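PDB 1ZBM: 1,4-dihydroxy-6-naphtoate synthase from Archaeoglobus fulgidus, which probably converts cyclic dehypoxanthinylfutalosinate into 1,4-dihydroxy-6-naphthoate and dihydroxyacetone, a step of menaquinone biosynthesis. Local coordinates for residues Asp35-Ile40 with Ser193-Glu198; Val85-Gly90 with Asp168-Trp173; Glu153-Tyr158 with Met239-Asp244. All blocks are in the same frame, centred on the assembly; numbering follows the deposited sequence.

Contact 1. Residues Asp35-Ile40 with Ser193-Glu198; sequences DTWLEI and SVEVQE
Trp37 reaches the start of helix 194-213 with the outer corner of its indole: CZ2 lies 4.0 Å from Glu195 CG, and CH2 comes 4.2 Å from Val196 CG2. The inner part is apolar and buried: Leu38 CD2 meets the other methyl of the same residue, Val196 CG1, at 4.2 Å. Trp37 and Glu195 are partly exposed and form the solvent side, where Glu195 CG lies against the CZ2-CH2 corner, with the backbone O of Glu195 and its OE1 at similar range and the carboxylate plane 84° from the ring. Each backbone is shaped by a hydroxyl. In an ST turn Thr36 OG1 accepts from Leu38 N at 3.0 Å, and Ser193 OG caps the helix by accepting from Val196 N. The loop leads into strand 39-44, an edge of the first sheet of a fold in the periplasmic-binding-protein clan, so the contact joins that edge to the helix following strand 181-189. Were Trp37 an alanine, Glu195 CG and Val196 CG2 would probably lose their cover and a gap open beside the Leu38-Val196 pair. His7, from the N-terminal histidine tag, stacks on the Trp37 ring, while Arg202 of the helix donates to Asp35 O.

Contact 2. Residues Val85-Gly90 with Asp168-Trp173; sequences VGDGYG and DLWDWW
The backbone of Gly88 and Tyr89 runs across one face of the Trp170 indole, bringing the CA atoms of Tyr89 and Trp170 within 5.5 Å. The two segments belong to the crossings between lobes in this two-lobed fold of the periplasmic-binding-protein clan: 85-90 leaves the first sheet for the second, and 168-173 begins the return. Trp170 sets its CG anti to the backbone N (chi1 162°), which carries the indole away from its own helix onto the loop. There Gly88 N sits 3.2 Å above the ring plane, over its centre, and Gly88 CA makes a CH-pi contact 3.5 Å from the centroid of the five-membered ring, 18° off the normal. At the backbone angles of Gly88 a CB would be jammed against the preceding carbonyl oxygen, which accounts for glycine here. Asp87 lies alongside the indole, its OD1 3.9 Å from Trp170 CH2, while OD2 is held by Tyr245. At the helix start Asp168 is the N-cap, with OD1 accepting from Asp171 N at 3.2 Å and, weakly, from Trp170 N. One water ties the loop to this cap, donating to Gly88 O at 2.6 Å and weakly to Asp168 OD2 at 3.5 Å.

Contact 3. Residues Glu153-Tyr158 with Met239-Asp244; sequences EGQITY and MMYVND
Gln155 brings its side-chain amide up to the hydroxyl-bearing edge of the Tyr241 ring, the two side chains arriving from opposite directions. Tyr241 OH donates to Gln155 OE1 at 2.6 Å, and OE1 in turn lies in the plane of the ring. The C=O...donor angle of 115°, with the donor in the carbonyl plane, places the bond on a lone pair of OE1. The flat groups do not stack: amide and ring planes are 72° apart. Which way round the amide lies is supported from its other end, where NE2 donates to His152 O, so OE1 is left to face the tyrosine. With CG between the backbone N and the carbonyl carbon (chi1 53°) and the chain extended beyond it, Gln155 spans the distance to Tyr241. Next to this polar bond is a small apolar patch. Selenomethionine Met240 bends at its last torsion and slides past Ile156, its CE 3.9 Å from Ile156 CG2; the same methyl lies 3.9 Å from Gln155 OE1, beside the bond. The backbone under Gln155 is a short 3-10 segment, 153-155, and within it Gly154 O accepts from both Thr157 N and Tyr158 N. Gln155 thus holds the main chain of His152, the predicted proton acceptor, whose side chain is about 6 Å from that of Gln155, consistent with a second-shell place by the probable active site. Residues 153-158 form part of the loop between strands 147-150 and 164-168 of the second sheet, and they face the end of helix 231-241, whose Phe237 also packs on Gln155 and Ile156.

Along the chain the segments come in the order 35-40, 85-90, 153-158, 168-173, 193-198, 239-244, so contact 3 interlaces with both of the others, whereas contact 2 falls wholly between the two segments of contact 1. Contacts 1 and 2 reach opposite edges of the same sheet, through strands 39-44 and 76-86, and their centres are about 34 Å apart. Contact 1 is about 29 Å from contact 3, centre to centre, at the far end of the first lobe. Contacts 2 and 3 lie about 11 Å apart between centres and touch: Tyr89 OH and Met240 O, 2.6 Å apart, probably share a hydrogen bond. Together they bring the lobe crossing and helix 231-241 close to the predicted catalytic site.

Contact 1. Residues Asp35-Ile40 with Ser193-Glu198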
loop_
_atom_site.group_PDB
_atom_site.type_symbol
_atom_site.label_atom_id
_atom_site.label_comp_id
_atom_site.label_asym_id
_atom_site.label_seq_id
_atom_site.Cartn_x
_atom_site.Cartn_y
_atom_site.Cartn_z
ATOM N N ASP A 35 -22.061 6.696 -9.688
ATOM C CA ASP A 35 -22.497 7.517 -10.807
ATOM C C ASP A 35 -21.471 8.602 -11.128
ATOM O O ASP A 35 -21.208 9.480 -10.310
ATOM C CB ASP A 35 -23.854 8.151 -10.487
ATOM C CG ASP A 35 -24.590 8.606 -11.727
ATOM O OD1 ASP A 35 -24.878 7.745 -12.594
ATOM O OD2 ASP A 35 -24.884 9.819 -11.836
ATOM N N THR A 36 -20.896 8.534 -12.326
ATOM C CA THR A 36 -19.891 9.501 -12.760
ATOM C C THR A 36 -19.877 9.682 -14.267
ATOM O O THR A 36 -20.207 8.757 -14.999
ATOM C CB THR A 36 -18.477 9.062 -12.338
ATOM O OG1 THR A 36 -17.515 9.954 -12.915
ATOM C CG2 THR A 36 -18.196 7.650 -12.829
ATOM N N TRP A 37 -19.489 10.872 -14.723
ATOM C CA TRP A 37 -19.408 11.134 -16.156
ATOM C C TRP A 37 -18.049 10.711 -16.711
ATOM O O TRP A 37 -17.808 10.828 -17.907
ATOM C CB TRP A 37 -19.647 12.609 -16.469
ATOM C CG TRP A 37 -18.832 13.565 -15.648
ATOM C CD1 TRP A 37 -19.177 14.111 -14.444
ATOM C CD2 TRP A 37 -17.532 14.082 -15.966
ATOM N NE1 TRP A 37 -18.177 14.939 -13.994
ATOM C CE2 TRP A 37 -17.163 14.946 -14.910
ATOM C CE3 TRP A 37 -16.656 13.913 -17.044
ATOM C CZ2 TRP A 37 -15.940 15.624 -14.895
ATOM C CZ3 TRP A 37 -15.441 14.589 -17.028
ATOM C CH2 TRP A 37 -15.098 15.441 -15.962
ATOM N N LEU A 38 -17.173 10.216 -15.839
ATOM C CA LEU A 38 -15.854 9.758 -16.249
ATOM C C LEU A 38 -15.933 8.355 -16.843
ATOM O O LEU A 38 -16.615 7.488 -16.303
ATOM C CB LEU A 38 -14.900 9.731 -15.053
ATOM C CG LEU A 38 -14.337 11.043 -14.514
ATOM C CD1 LEU A 38 -13.581 10.773 -13.215
ATOM C CD2 LEU A 38 -13.406 11.674 -15.544
ATOM N N GLU A 39 -15.236 8.136 -17.954
ATOM C CA GLU A 39 -15.192 6.827 -18.605
ATOM C C GLU A 39 -13.897 6.178 -18.105
ATOM O O GLU A 39 -12.835 6.348 -18.700
ATOM C CB GLU A 39 -15.163 7.012 -20.123
ATOM C CG GLU A 39 -15.364 5.740 -20.945
ATOM C CD GLU A 39 -15.381 6.027 -22.448
ATOM O OE1 GLU A 39 -16.227 6.841 -22.895
ATOM O OE2 GLU A 39 -14.559 5.435 -23.184
ATOM N N ILE A 40 -14.001 5.433 -17.011
ATOM C CA ILE A 40 -12.849 4.801 -16.386
ATOM C C ILE A 40 -12.475 3.411 -16.881
ATOM O O ILE A 40 -13.332 2.542 -17.073
ATOM C CB ILE A 40 -13.054 4.721 -14.856
ATOM C CG1 ILE A 40 -13.356 6.119 -14.305
ATOM C CG2 ILE A 40 -11.837 4.123 -14.189
ATOM C CD1 ILE A 40 -13.951 6.121 -12.917
ATOM N N SER A 193 -7.171 18.067 -15.757
ATOM C CA SER A 193 -7.935 19.261 -15.423
ATOM C C SER A 193 -8.498 19.242 -14.005
ATOM O O SER A 193 -8.623 18.187 -13.379
ATOM C CB SER A 193 -9.084 19.449 -16.416
ATOM O OG SER A 193 -10.085 18.462 -16.222
ATOM N N VAL A 194 -8.830 20.426 -13.503
ATOM C CA VAL A 194 -9.394 20.561 -12.170
ATOM C C VAL A 194 -10.708 19.783 -12.146
ATOM O O VAL A 194 -11.073 19.157 -11.140
ATOM C CB VAL A 194 -9.640 22.058 -11.835
ATOM C CG1 VAL A 194 -10.372 22.196 -10.509
ATOM C CG2 VAL A 194 -8.306 22.794 -11.770
ATOM N N GLU A 195 -11.397 19.805 -13.281
ATOM C CA GLU A 195 -12.682 19.120 -13.462
ATOM C C GLU A 195 -12.524 17.623 -13.175
ATOM O O GLU A 195 -13.241 17.058 -12.350
ATOM C CB GLU A 195 -13.142 19.336 -14.909
ATOM C CG GLU A 195 -14.636 19.353 -15.146
ATOM C CD GLU A 195 -14.964 19.856 -16.544
ATOM O OE1 GLU A 195 -14.482 19.251 -17.534
ATOM O OE2 GLU A 195 -15.701 20.861 -16.662
ATOM N N VAL A 196 -11.583 16.993 -13.872
ATOM C CA VAL A 196 -11.323 15.571 -13.690
ATOM C C VAL A 196 -10.811 15.281 -12.276
ATOM O O VAL A 196 -11.164 14.262 -11.677
ATOM C CB VAL A 196 -10.298 15.051 -14.730
ATOM C CG1 VAL A 196 -9.904 13.604 -14.419
ATOM C CG2 VAL A 196 -10.900 15.133 -16.127
ATOM N N GLN A 197 -9.984 16.170 -11.736
ATOM C CA GLN A 197 -9.457 15.961 -10.392
ATOM C C GLN A 197 -10.567 15.882 -9.349
ATOM O O GLN A 197 -10.618 14.940 -8.552
ATOM C CB GLN A 197 -8.500 17.084 -9.997
ATOM C CG GLN A 197 -7.193 17.120 -10.754
ATOM C CD GLN A 197 -6.357 18.341 -10.373
ATOM O OE1 GLN A 197 -6.098 18.580 -9.194
ATOM N NE2 GLN A 197 -5.933 19.117 -11.373
ATOM N N GLU A 198 -11.468 16.858 -9.358
ATOM C CA GLU A 198 -12.545 16.880 -8.378
ATOM C C GLU A 198 -13.524 15.737 -8.575
ATOM O O GLU A 198 -13.976 15.116 -7.609
ATOM C CB GLU A 198 -13.297 18.210 -8.444
ATOM C CG GLU A 198 -14.140 18.487 -7.201
ATOM C CD GLU A 198 -13.307 18.872 -5.985
ATOM O OE1 GLU A 198 -13.581 18.340 -4.876
ATOM O OE2 GLU A 198 -12.391 19.718 -6.138
#

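Contact 2. Residues Val85-Gly90 with Asp168-Trp173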
loop_
_atom_site.group_PDB
_atom_site.type_symbol
_atom_site.label_atom_id
_atom_site.label_comp_id
_atom_site.label_asym_id
_atom_site.label_seq_id
_atom_site.Cartn_x
_atom_site.Cartn_y
_atom_site.Cartn_z
ATOM N N VAL A 85 -3.134 3.621 5.485
ATOM C CA VAL A 85 -2.337 4.074 6.616
ATOM C C VAL A 85 -2.402 3.141 7.821
ATOM O O VAL A 85 -3.484 2.808 8.303
ATOM C CB VAL A 85 -2.795 5.505 7.036
ATOM C CG1 VAL A 85 -1.964 6.027 8.209
ATOM C CG2 VAL A 85 -2.655 6.449 5.850
ATOM N N GLY A 86 -1.236 2.716 8.298
ATOM C CA GLY A 86 -1.193 1.832 9.447
ATOM C C GLY A 86 -1.315 2.679 10.693
ATOM O O GLY A 86 -0.853 3.816 10.716
ATOM N N ASP A 87 -1.943 2.136 11.726
ATOM C CA ASP A 87 -2.120 2.861 12.978
ATOM C C ASP A 87 -2.128 1.813 14.088
ATOM O O ASP A 87 -3.187 1.346 14.499
ATOM C CB ASP A 87 -3.451 3.633 12.942
ATOM C CG ASP A 87 -3.519 4.754 13.973
ATOM O OD1 ASP A 87 -2.472 5.098 14.564
ATOM O OD2 ASP A 87 -4.623 5.303 14.177
ATOM N N GLY A 88 -0.939 1.439 14.556
ATOM C CA GLY A 88 -0.833 0.426 15.592
ATOM C C GLY A 88 -0.495 -0.919 14.966
ATOM O O GLY A 88 -0.414 -1.945 15.648
ATOM N N TYR A 89 -0.297 -0.892 13.651
ATOM C CA TYR A 89 0.031 -2.071 12.852
ATOM C C TYR A 89 0.603 -1.646 11.505
ATOM O O TYR A 89 0.470 -0.488 11.107
ATOM C CB TYR A 89 -1.223 -2.894 12.598
ATOM C CG TYR A 89 -2.384 -2.065 12.081
ATOM C CD1 TYR A 89 -2.368 -1.499 10.798
ATOM C CD2 TYR A 89 -3.514 -1.865 12.876
ATOM C CE1 TYR A 89 -3.461 -0.763 10.328
ATOM C CE2 TYR A 89 -4.599 -1.134 12.420
ATOM C CZ TYR A 89 -4.573 -0.592 11.154
ATOM O OH TYR A 89 -5.668 0.106 10.715
ATOM N N GLY A 90 1.208 -2.601 10.801
ATOM C CA GLY A 90 1.794 -2.334 9.497
ATOM C C GLY A 90 2.692 -3.470 9.020
ATOM O O GLY A 90 2.561 -4.592 9.513
ATOM N N ASP A 168 8.974 -5.431 14.036
ATOM C CA ASP A 168 7.634 -4.886 13.817
ATOM C C ASP A 168 7.858 -3.440 13.374
ATOM O O ASP A 168 8.132 -2.573 14.194
ATOM C CB ASP A 168 6.810 -4.938 15.116
ATOM C CG ASP A 168 5.360 -4.569 14.903
ATOM O OD1 ASP A 168 5.093 -3.462 14.366
ATOM O OD2 ASP A 168 4.477 -5.389 15.264
ATOM N N LEU A 169 7.758 -3.205 12.070
ATOM C CA LEU A 169 7.983 -1.891 11.501
ATOM C C LEU A 169 7.147 -0.789 12.135
ATOM O O LEU A 169 7.574 0.368 12.182
ATOM C CB LEU A 169 7.773 -1.928 9.984
ATOM C CG LEU A 169 8.845 -2.728 9.249
ATOM C CD1 LEU A 169 8.457 -2.923 7.800
ATOM C CD2 LEU A 169 10.179 -2.005 9.353
ATOM N N TRP A 170 5.963 -1.124 12.631
ATOM C CA TRP A 170 5.166 -0.099 13.275
ATOM C C TRP A 170 5.776 0.275 14.618
ATOM O O TRP A 170 5.797 1.448 14.976
ATOM C CB TRP A 170 3.713 -0.530 13.489
ATOM C CG TRP A 170 3.038 0.338 14.517
ATOM C CD1 TRP A 170 2.909 0.071 15.848
ATOM C CD2 TRP A 170 2.504 1.655 14.319
ATOM N NE1 TRP A 170 2.337 1.136 16.492
ATOM C CE2 TRP A 170 2.078 2.126 15.578
ATOM C CE3 TRP A 170 2.353 2.489 13.199
ATOM C CZ2 TRP A 170 1.498 3.395 15.755
ATOM C CZ3 TRP A 170 1.778 3.753 13.376
ATOM C CH2 TRP A 170 1.362 4.189 14.645
ATOM N N ASP A 171 6.270 -0.701 15.375
ATOM C CA ASP A 171 6.865 -0.354 16.662
ATOM C C ASP A 171 8.071 0.526 16.423
ATOM O O ASP A 171 8.339 1.464 17.179
ATOM C CB ASP A 171 7.306 -1.587 17.442
ATOM C CG ASP A 171 6.156 -2.462 17.822
ATOM O OD1 ASP A 171 5.080 -1.915 18.157
ATOM O OD2 ASP A 171 6.329 -3.700 17.794
ATOM N N TRP A 172 8.807 0.220 15.363
ATOM C CA TRP A 172 9.985 1.004 15.043
ATOM C C TRP A 172 9.609 2.427 14.654
ATOM O O TRP A 172 10.291 3.378 15.038
ATOM C CB TRP A 172 10.762 0.379 13.895
ATOM C CG TRP A 172 11.966 1.187 13.558
ATOM C CD1 TRP A 172 13.198 1.087 14.121
ATOM C CD2 TRP A 172 12.034 2.266 12.614
ATOM N NE1 TRP A 172 14.035 2.037 13.588
ATOM C CE2 TRP A 172 13.347 2.778 12.664
ATOM C CE3 TRP A 172 11.107 2.855 11.737
ATOM C CZ2 TRP A 172 13.769 3.847 11.861
ATOM C CZ3 TRP A 172 11.524 3.919 10.939
ATOM C CH2 TRP A 172 12.846 4.405 11.012
ATOM N N TRP A 173 8.534 2.567 13.883
ATOM C CA TRP A 173 8.093 3.885 13.435
ATOM C C TRP A 173 7.529 4.699 14.581
ATOM O O TRP A 173 7.726 5.910 14.651
ATOM C CB TRP A 173 7.043 3.749 12.333
ATOM C CG TRP A 173 6.193 4.972 12.123
ATOM C CD1 TRP A 173 4.979 5.244 12.698
ATOM C CD2 TRP A 173 6.457 6.051 11.212
ATOM N NE1 TRP A 173 4.464 6.420 12.185
ATOM C CE2 TRP A 173 5.350 6.929 11.276
ATOM C CE3 TRP A 173 7.518 6.352 10.342
ATOM C CZ2 TRP A 173 5.276 8.089 10.502
ATOM C CZ3 TRP A 173 7.443 7.514 9.568
ATOM C CH2 TRP A 173 6.326 8.364 9.657
HETATM O O HOH W 1 1.354 -3.904 15.544
#

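Contact 3. Residues Glu153-Tyr158 with Met239-Asp244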
loop_
_atom_site.group_PDB
_atom_site.type_symbol
_atom_site.label_atom_id
_atom_site.label_comp_id
_atom_site.label_asym_id
_atom_site.label_seq_id
_atom_site.Cartn_x
_atom_site.Cartn_y
_atom_site.Cartn_z
ATOM N N GLU A 153 -1.252 -9.251 3.191
ATOM C CA GLU A 153 -1.922 -9.977 4.261
ATOM C C GLU A 153 -1.029 -10.895 5.089
ATOM O O GLU A 153 -1.485 -11.516 6.054
ATOM C CB GLU A 153 -3.138 -10.763 3.730
ATOM C CG GLU A 153 -2.811 -11.969 2.856
ATOM C CD GLU A 153 -2.450 -11.600 1.434
ATOM O OE1 GLU A 153 -2.143 -12.529 0.651
ATOM O OE2 GLU A 153 -2.482 -10.394 1.092
ATOM N N GLY A 154 0.246 -10.980 4.724
ATOM C CA GLY A 154 1.163 -11.820 5.474
ATOM C C GLY A 154 1.314 -11.293 6.891
ATOM O O GLY A 154 1.431 -12.068 7.839
ATOM N N GLN A 155 1.298 -9.965 7.026
ATOM C CA GLN A 155 1.437 -9.303 8.320
ATOM C C GLN A 155 0.453 -9.786 9.389
ATOM O O GLN A 155 0.691 -9.584 10.578
ATOM C CB GLN A 155 1.333 -7.773 8.154
ATOM C CG GLN A 155 0.092 -7.283 7.405
ATOM C CD GLN A 155 0.023 -5.757 7.246
ATOM O OE1 GLN A 155 -0.296 -5.031 8.188
ATOM N NE2 GLN A 155 0.327 -5.274 6.044
ATOM N N ILE A 156 -0.648 -10.415 8.984
ATOM C CA ILE A 156 -1.614 -10.923 9.960
ATOM C C ILE A 156 -1.866 -12.416 9.811
ATOM O O ILE A 156 -2.827 -12.935 10.379
ATOM C CB ILE A 156 -2.998 -10.235 9.851
ATOM C CG1 ILE A 156 -3.665 -10.632 8.527
ATOM C CG2 ILE A 156 -2.844 -8.713 10.001
ATOM C CD1 ILE A 156 -5.076 -10.108 8.370
ATOM N N THR A 157 -1.019 -13.096 9.044
ATOM C CA THR A 157 -1.173 -14.528 8.824
ATOM C C THR A 157 0.108 -15.339 9.009
ATOM O O THR A 157 0.062 -16.570 9.059
ATOM C CB THR A 157 -1.688 -14.822 7.408
ATOM O OG1 THR A 157 -2.049 -16.206 7.312
ATOM C CG2 THR A 157 -0.615 -14.531 6.372
ATOM N N TYR A 158 1.244 -14.656 9.122
ATOM C CA TYR A 158 2.526 -15.333 9.269
ATOM C C TYR A 158 2.552 -16.408 10.356
ATOM O O TYR A 158 3.241 -17.423 10.218
ATOM C CB TYR A 158 3.645 -14.294 9.492
ATOM C CG TYR A 158 3.573 -13.549 10.809
ATOM C CD1 TYR A 158 3.906 -14.176 12.000
ATOM C CD2 TYR A 158 3.155 -12.221 10.866
ATOM C CE1 TYR A 158 3.827 -13.509 13.217
ATOM C CE2 TYR A 158 3.069 -11.538 12.088
ATOM C CZ TYR A 158 3.407 -12.197 13.257
ATOM O OH TYR A 158 3.307 -11.562 14.475
HETATM N N MSE A 239 -10.478 -3.658 6.335
HETATM C CA MSE A 239 -10.885 -2.594 7.242
HETATM C C MSE A 239 -9.685 -1.917 7.915
HETATM O O MSE A 239 -9.792 -0.785 8.396
HETATM C CB MSE A 239 -11.850 -3.142 8.297
HETATM C CG MSE A 239 -13.228 -2.485 8.282
HETATM SE SE MSE A 239 -14.692 -3.635 7.685
HETATM C CE MSE A 239 -14.730 -4.870 9.185
HETATM N N MSE A 240 -8.552 -2.615 7.939
HETATM C CA MSE A 240 -7.314 -2.094 8.525
HETATM C C MSE A 240 -6.699 -1.001 7.652
HETATM O O MSE A 240 -6.080 -0.068 8.162
HETATM C CB MSE A 240 -6.280 -3.216 8.690
HETATM C CG MSE A 240 -6.436 -4.056 9.959
HETATM SE SE MSE A 240 -5.351 -5.670 9.967
HETATM C CE MSE A 240 -3.590 -4.935 10.286
ATOM N N TYR A 241 -6.867 -1.124 6.337
ATOM C CA TYR A 241 -6.300 -0.159 5.410
ATOM C C TYR A 241 -7.310 0.584 4.543
ATOM O O TYR A 241 -6.941 1.239 3.568
ATOM C CB TYR A 241 -5.256 -0.855 4.536
ATOM C CG TYR A 241 -4.037 -1.294 5.318
ATOM C CD1 TYR A 241 -3.168 -0.353 5.875
ATOM C CD2 TYR A 241 -3.767 -2.645 5.529
ATOM C CE1 TYR A 241 -2.062 -0.751 6.626
ATOM C CE2 TYR A 241 -2.665 -3.051 6.278
ATOM C CZ TYR A 241 -1.819 -2.100 6.823
ATOM O OH TYR A 241 -0.742 -2.500 7.573
ATOM N N VAL A 242 -8.586 0.469 4.890
ATOM C CA VAL A 242 -9.655 1.156 4.164
ATOM C C VAL A 242 -10.611 1.709 5.222
ATOM O O VAL A 242 -11.603 1.069 5.563
ATOM C CB VAL A 242 -10.445 0.191 3.229
ATOM C CG1 VAL A 242 -11.527 0.964 2.484
ATOM C CG2 VAL A 242 -9.510 -0.492 2.248
ATOM N N ASN A 243 -10.293 2.892 5.743
ATOM C CA ASN A 243 -11.106 3.541 6.775
ATOM C C ASN A 243 -11.063 5.061 6.645
ATOM O O ASN A 243 -10.886 5.584 5.548
ATOM C CB ASN A 243 -10.607 3.141 8.159
ATOM C CG ASN A 243 -9.094 3.134 8.243
ATOM O OD1 ASN A 243 -8.415 3.910 7.556
ATOM N ND2 ASN A 243 -8.553 2.265 9.090
ATOM N N ASP A 244 -11.222 5.766 7.763
ATOM C CA ASP A 244 -11.198 7.232 7.758
ATOM C C ASP A 244 -10.032 7.838 6.981
ATOM O O ASP A 244 -10.224 8.753 6.181
ATOM C CB ASP A 244 -11.137 7.793 9.183
ATOM C CG ASP A 244 -12.459 7.747 9.877
ATOM O OD1 ASP A 244 -13.456 8.269 9.309
ATOM O OD2 ASP A 244 -12.522 7.201 11.011
#